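Local coordinates for protein cycloalternan-forming enzyme (PDB 5F7U) that belongs to glycosyl hydrolase family 31 and binds glycans at several sites across a multidomain architecture that includes a TIM barrel and a carbohydrate-binding module, at residues Asp15-Val20 / Asp266-Val271; Asp304-Phe309 / Val322-Gly327. The protein carries 1 engineered substitution. All coordinates share one frame; numbering follows the deposited sequence.

Contacts 1 and 2 lie 11 Å apart, centre to centre, and meet where strand 266-269 of contact 1 runs antiparallel beside strand 307-311 of contact 2; residues 15-20, a loop from the N-terminal region, pack against the 266-271 segment. The evidence for direct coupling is twofold. Backbone V267 N approaches F309 O at 2.7 Å, a probable hydrogen bond, and E268 OE2 lies 2.7 Å from Q308 NE2, probably a second. The other oxygen of the same carboxylate, E268 OE1, accepts from H306 NE2, whose ring partner ND1 is engaged within contact 2. The D16 side chain of contact 1 is about 13 Å from a bound glucose.

Contact 1. Residues Asp15-Val20 / Asp266-Val271; sequences DDLYTV and DVETYV
Y270 starts with CG anti to its backbone N (chi1 -172°), which sends the ring across toward the loop 15-20. Its CB and CG lie against the L17 tip, CG being 3.6 Å from L17 CD2. Further out, L17 CB sits over one ring face, offset toward the rim, 3.6 Å from the Y270 centroid and only 15° off the normal, a CH-pi contact. The Y270 and Y18 rings form an offset edge-to-face pair, the edge of Y270 toward the face of Y18, with planes at 88°; Y270 CD2 is 3.6 Å from Y18 CE2. At the tip, Y270 OH accepts from L17 N at 3.1 Å, and a water that donates to D15 O lies within hydrogen-bonding distance of Y270 OH, 2.7 Å. A second water joins Y18 OH to Y270 O. The loop is shaped by an Asx turn, D16 OD2 accepting from Y18 N at 2.9 Å and also from T19 N, while D16 OD1 is held by W543. E268 flanks the L17 tip. The contact joins the loop between strands 6-8 and 25-26 to the segment that carries strand 266-269, which pairs with strand 307-311, while Y270 also touches R559 of helix 555-577.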
# COMPACT_ATOMS: atom_id res chain seq x y z
N ASP A 15 10.25 27.14 6.45
CA ASP A 15 10.11 26.60 5.09
C ASP A 15 8.93 25.61 4.96
O ASP A 15 8.96 24.68 4.16
CB ASP A 15 11.42 25.93 4.65
CG ASP A 15 11.55 25.81 3.14
OD1 ASP A 15 11.20 26.76 2.43
OD2 ASP A 15 12.01 24.75 2.69
N ASP A 16 7.89 25.82 5.76
CA ASP A 16 6.74 24.91 5.74
C ASP A 16 6.01 25.08 4.41
O ASP A 16 5.86 26.22 3.93
CB ASP A 16 5.83 25.19 6.93
CG ASP A 16 4.79 24.11 7.13
OD1 ASP A 16 5.06 23.09 7.79
OD2 ASP A 16 3.69 24.27 6.60
N LEU A 17 5.58 23.97 3.80
CA LEU A 17 4.85 24.06 2.53
C LEU A 17 3.48 24.72 2.70
O LEU A 17 3.00 25.39 1.80
CB LEU A 17 4.63 22.68 1.89
CG LEU A 17 4.04 22.60 0.47
CD1 LEU A 17 4.94 23.33 -0.53
CD2 LEU A 17 3.81 21.16 0.06
N TYR A 18 2.86 24.50 3.85
CA TYR A 18 1.43 24.78 4.01
C TYR A 18 1.16 26.08 4.73
O TYR A 18 0.07 26.67 4.57
CB TYR A 18 0.75 23.62 4.74
CG TYR A 18 0.85 22.30 3.99
CD1 TYR A 18 0.30 22.14 2.71
CD2 TYR A 18 1.50 21.19 4.58
CE1 TYR A 18 0.40 20.93 2.03
CE2 TYR A 18 1.59 19.98 3.91
CZ TYR A 18 1.05 19.86 2.64
OH TYR A 18 1.15 18.68 1.98
N THR A 19 2.12 26.54 5.52
CA THR A 19 1.94 27.74 6.35
C THR A 19 3.15 28.66 6.28
O THR A 19 4.22 28.26 5.79
CB THR A 19 1.68 27.43 7.85
OG1 THR A 19 2.83 26.84 8.45
CG2 THR A 19 0.48 26.51 8.06
N VAL A 20 2.99 29.89 6.76
CA VAL A 20 4.15 30.78 6.88
C VAL A 20 4.27 31.21 8.33
O VAL A 20 3.26 31.30 9.04
CB VAL A 20 4.08 32.03 5.96
CG1 VAL A 20 3.99 31.62 4.48
CG2 VAL A 20 2.92 32.96 6.36
N ASP A 266 -3.51 18.65 -7.77
CA ASP A 266 -2.10 19.04 -7.63
C ASP A 266 -1.55 18.24 -6.47
O ASP A 266 -1.94 18.47 -5.34
CB ASP A 266 -1.97 20.54 -7.32
CG ASP A 266 -2.36 21.41 -8.48
OD1 ASP A 266 -1.89 21.13 -9.60
OD2 ASP A 266 -3.15 22.36 -8.29
N VAL A 267 -0.66 17.31 -6.76
CA VAL A 267 -0.16 16.36 -5.75
C VAL A 267 1.19 16.83 -5.25
O VAL A 267 2.12 17.00 -6.05
CB VAL A 267 -0.03 14.94 -6.34
CG1 VAL A 267 0.35 13.96 -5.25
CG2 VAL A 267 -1.33 14.50 -7.01
N GLU A 268 1.31 17.02 -3.94
CA GLU A 268 2.57 17.49 -3.35
C GLU A 268 3.37 16.29 -2.85
O GLU A 268 2.85 15.51 -2.05
CB GLU A 268 2.29 18.40 -2.14
CG GLU A 268 1.35 19.55 -2.41
CD GLU A 268 1.83 20.53 -3.48
OE1 GLU A 268 3.04 20.62 -3.80
OE2 GLU A 268 0.96 21.26 -4.00
N THR A 269 4.61 16.18 -3.30
CA THR A 269 5.53 15.19 -2.78
C THR A 269 6.21 15.80 -1.56
O THR A 269 7.24 16.45 -1.65
CB THR A 269 6.56 14.74 -3.83
OG1 THR A 269 5.90 14.48 -5.07
CG2 THR A 269 7.27 13.45 -3.35
N TYR A 270 5.57 15.62 -0.41
CA TYR A 270 5.97 16.34 0.79
C TYR A 270 5.47 15.55 1.98
O TYR A 270 4.25 15.45 2.21
CB TYR A 270 5.30 17.73 0.79
CG TYR A 270 5.77 18.67 1.87
CD1 TYR A 270 7.01 19.35 1.76
CD2 TYR A 270 4.96 18.95 2.98
CE1 TYR A 270 7.43 20.25 2.73
CE2 TYR A 270 5.37 19.84 3.96
CZ TYR A 270 6.59 20.49 3.83
OH TYR A 270 6.97 21.38 4.81
N VAL A 271 6.40 15.01 2.77
CA VAL A 271 5.99 14.26 3.96
C VAL A 271 5.47 15.22 5.03
O VAL A 271 6.02 16.32 5.22
CB VAL A 271 7.13 13.37 4.53
CG1 VAL A 271 7.60 12.34 3.49
CG2 VAL A 271 8.30 14.19 5.09
O HOH W 1 9.56 22.05 4.76
O HOH W 2 1.62 16.09 2.81

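Contact 2. Residues Asp304-Phe309 / Val322-Gly327; sequences DFHSQF and VLDNDG
The F305 ring carries N325 CA above the centre of one face, 4.0 Å from the F305 centroid, a CH-pi contact made by the N325 CA. Its far end meets D326, with F305 CZ 3.7 Å from D326 CG, and its root is close to a carbonyl, F305 CB lying 3.2 Å from D324 O. The H306 imidazole has Q308 N over one face near the rim, and at its edge D324 OD2, just 2° out of the ring plane. That edge contact is a hydrogen bond, H306 ND1 to D324 OD2 at 2.8 Å, reaching the oxygen from 53° above the carboxylate plane. With E268 as a second carboxylate partner, the ring lies between two acidic groups, which may favour a protonated, cationic imidazole. D324 OD1 is held separately by Q237. The backbones form an antiparallel ladder: D324 N to H306 O is 2.9 Å, and Q308 and V322 make a hydrogen-bonded pair with bonds both ways. S307 and L323 form the adjacent non-hydrogen-bonded pair, their CA atoms 4.3 Å apart, with the L323 CD1 methyl against F305 CB. This is the hairpin of strands 307-311 and 318-327. Strand 266-269 borders it beyond 307-311, strand 235-243 beyond 318-327, and F305 leans on Q556 and E557 of helix 555-577.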
# COMPACT_ATOMS: atom_id res chain seq x y z
N ASP A 304 14.91 13.79 -4.00
CA ASP A 304 14.28 13.91 -2.70
C ASP A 304 13.71 15.30 -2.45
O ASP A 304 13.00 15.48 -1.46
CB ASP A 304 15.28 13.54 -1.59
CG ASP A 304 15.61 12.05 -1.58
OD1 ASP A 304 14.73 11.27 -1.99
OD2 ASP A 304 16.73 11.70 -1.15
N PHE A 305 13.99 16.27 -3.33
CA PHE A 305 13.37 17.61 -3.17
C PHE A 305 11.85 17.52 -3.33
O PHE A 305 11.35 16.62 -3.99
CB PHE A 305 13.92 18.61 -4.19
CG PHE A 305 15.33 19.07 -3.91
CD1 PHE A 305 15.58 20.06 -2.97
CD2 PHE A 305 16.41 18.56 -4.64
CE1 PHE A 305 16.89 20.50 -2.73
CE2 PHE A 305 17.71 19.00 -4.42
CZ PHE A 305 17.96 19.96 -3.45
N HIS A 306 11.14 18.45 -2.70
CA HIS A 306 9.70 18.57 -2.94
C HIS A 306 9.40 18.74 -4.44
O HIS A 306 10.08 19.49 -5.14
CB HIS A 306 9.15 19.76 -2.15
CG HIS A 306 7.82 20.23 -2.63
ND1 HIS A 306 7.66 21.39 -3.35
CD2 HIS A 306 6.58 19.68 -2.52
CE1 HIS A 306 6.38 21.54 -3.65
NE2 HIS A 306 5.71 20.52 -3.15
N SER A 307 8.38 18.03 -4.90
CA SER A 307 7.85 18.22 -6.24
C SER A 307 6.32 18.36 -6.15
O SER A 307 5.68 17.88 -5.17
CB SER A 307 8.23 17.05 -7.17
OG SER A 307 7.85 15.79 -6.60
N GLN A 308 5.76 19.03 -7.14
CA GLN A 308 4.31 19.09 -7.33
C GLN A 308 3.95 18.48 -8.67
O GLN A 308 4.49 18.89 -9.70
CB GLN A 308 3.82 20.55 -7.25
CG GLN A 308 2.29 20.68 -7.27
CD GLN A 308 1.86 22.12 -7.39
OE1 GLN A 308 2.08 22.77 -8.39
NE2 GLN A 308 1.23 22.62 -6.35
N PHE A 309 3.04 17.49 -8.64
CA PHE A 309 2.52 16.87 -9.85
C PHE A 309 1.15 17.46 -10.14
O PHE A 309 0.20 17.29 -9.36
CB PHE A 309 2.41 15.34 -9.66
CG PHE A 309 3.73 14.63 -9.70
CD1 PHE A 309 4.54 14.51 -8.54
CD2 PHE A 309 4.18 14.05 -10.88
CE1 PHE A 309 5.79 13.85 -8.60
CE2 PHE A 309 5.41 13.37 -10.94
CZ PHE A 309 6.22 13.27 -9.80
N VAL A 322 6.69 19.84 -11.28
CA VAL A 322 7.53 20.99 -10.97
C VAL A 322 8.37 20.53 -9.80
O VAL A 322 7.82 20.20 -8.74
CB VAL A 322 6.71 22.25 -10.62
CG1 VAL A 322 7.66 23.42 -10.33
CG2 VAL A 322 5.79 22.63 -11.76
N LEU A 323 9.67 20.47 -10.01
CA LEU A 323 10.59 19.91 -9.02
C LEU A 323 11.45 21.03 -8.46
O LEU A 323 12.06 21.78 -9.22
CB LEU A 323 11.50 18.85 -9.67
CG LEU A 323 12.63 18.28 -8.80
CD1 LEU A 323 12.14 17.48 -7.60
CD2 LEU A 323 13.57 17.42 -9.64
N ASP A 324 11.52 21.11 -7.13
CA ASP A 324 12.36 22.11 -6.46
C ASP A 324 13.83 21.72 -6.49
O ASP A 324 14.19 20.56 -6.70
CB ASP A 324 11.91 22.30 -4.99
CG ASP A 324 10.49 22.89 -4.88
OD1 ASP A 324 9.89 23.35 -5.89
OD2 ASP A 324 9.97 22.91 -3.75
N ASN A 325 14.69 22.72 -6.32
CA ASN A 325 16.12 22.52 -6.21
C ASN A 325 16.66 23.52 -5.18
O ASN A 325 16.00 24.51 -4.90
CB ASN A 325 16.78 22.76 -7.56
CG ASN A 325 18.22 22.26 -7.60
OD1 ASN A 325 18.51 21.14 -7.16
ND2 ASN A 325 19.12 23.09 -8.12
N ASP A 326 17.84 23.26 -4.62
CA ASP A 326 18.42 24.15 -3.62
C ASP A 326 19.21 25.30 -4.22
O ASP A 326 19.85 26.05 -3.50
CB ASP A 326 19.29 23.34 -2.65
CG ASP A 326 20.47 22.67 -3.35
OD1 ASP A 326 20.54 22.61 -4.60
OD2 ASP A 326 21.35 22.17 -2.63
N GLY A 327 19.17 25.43 -5.55
CA GLY A 327 19.93 26.48 -6.24
C GLY A 327 21.18 25.97 -6.94
O GLY A 327 21.68 26.63 -7.85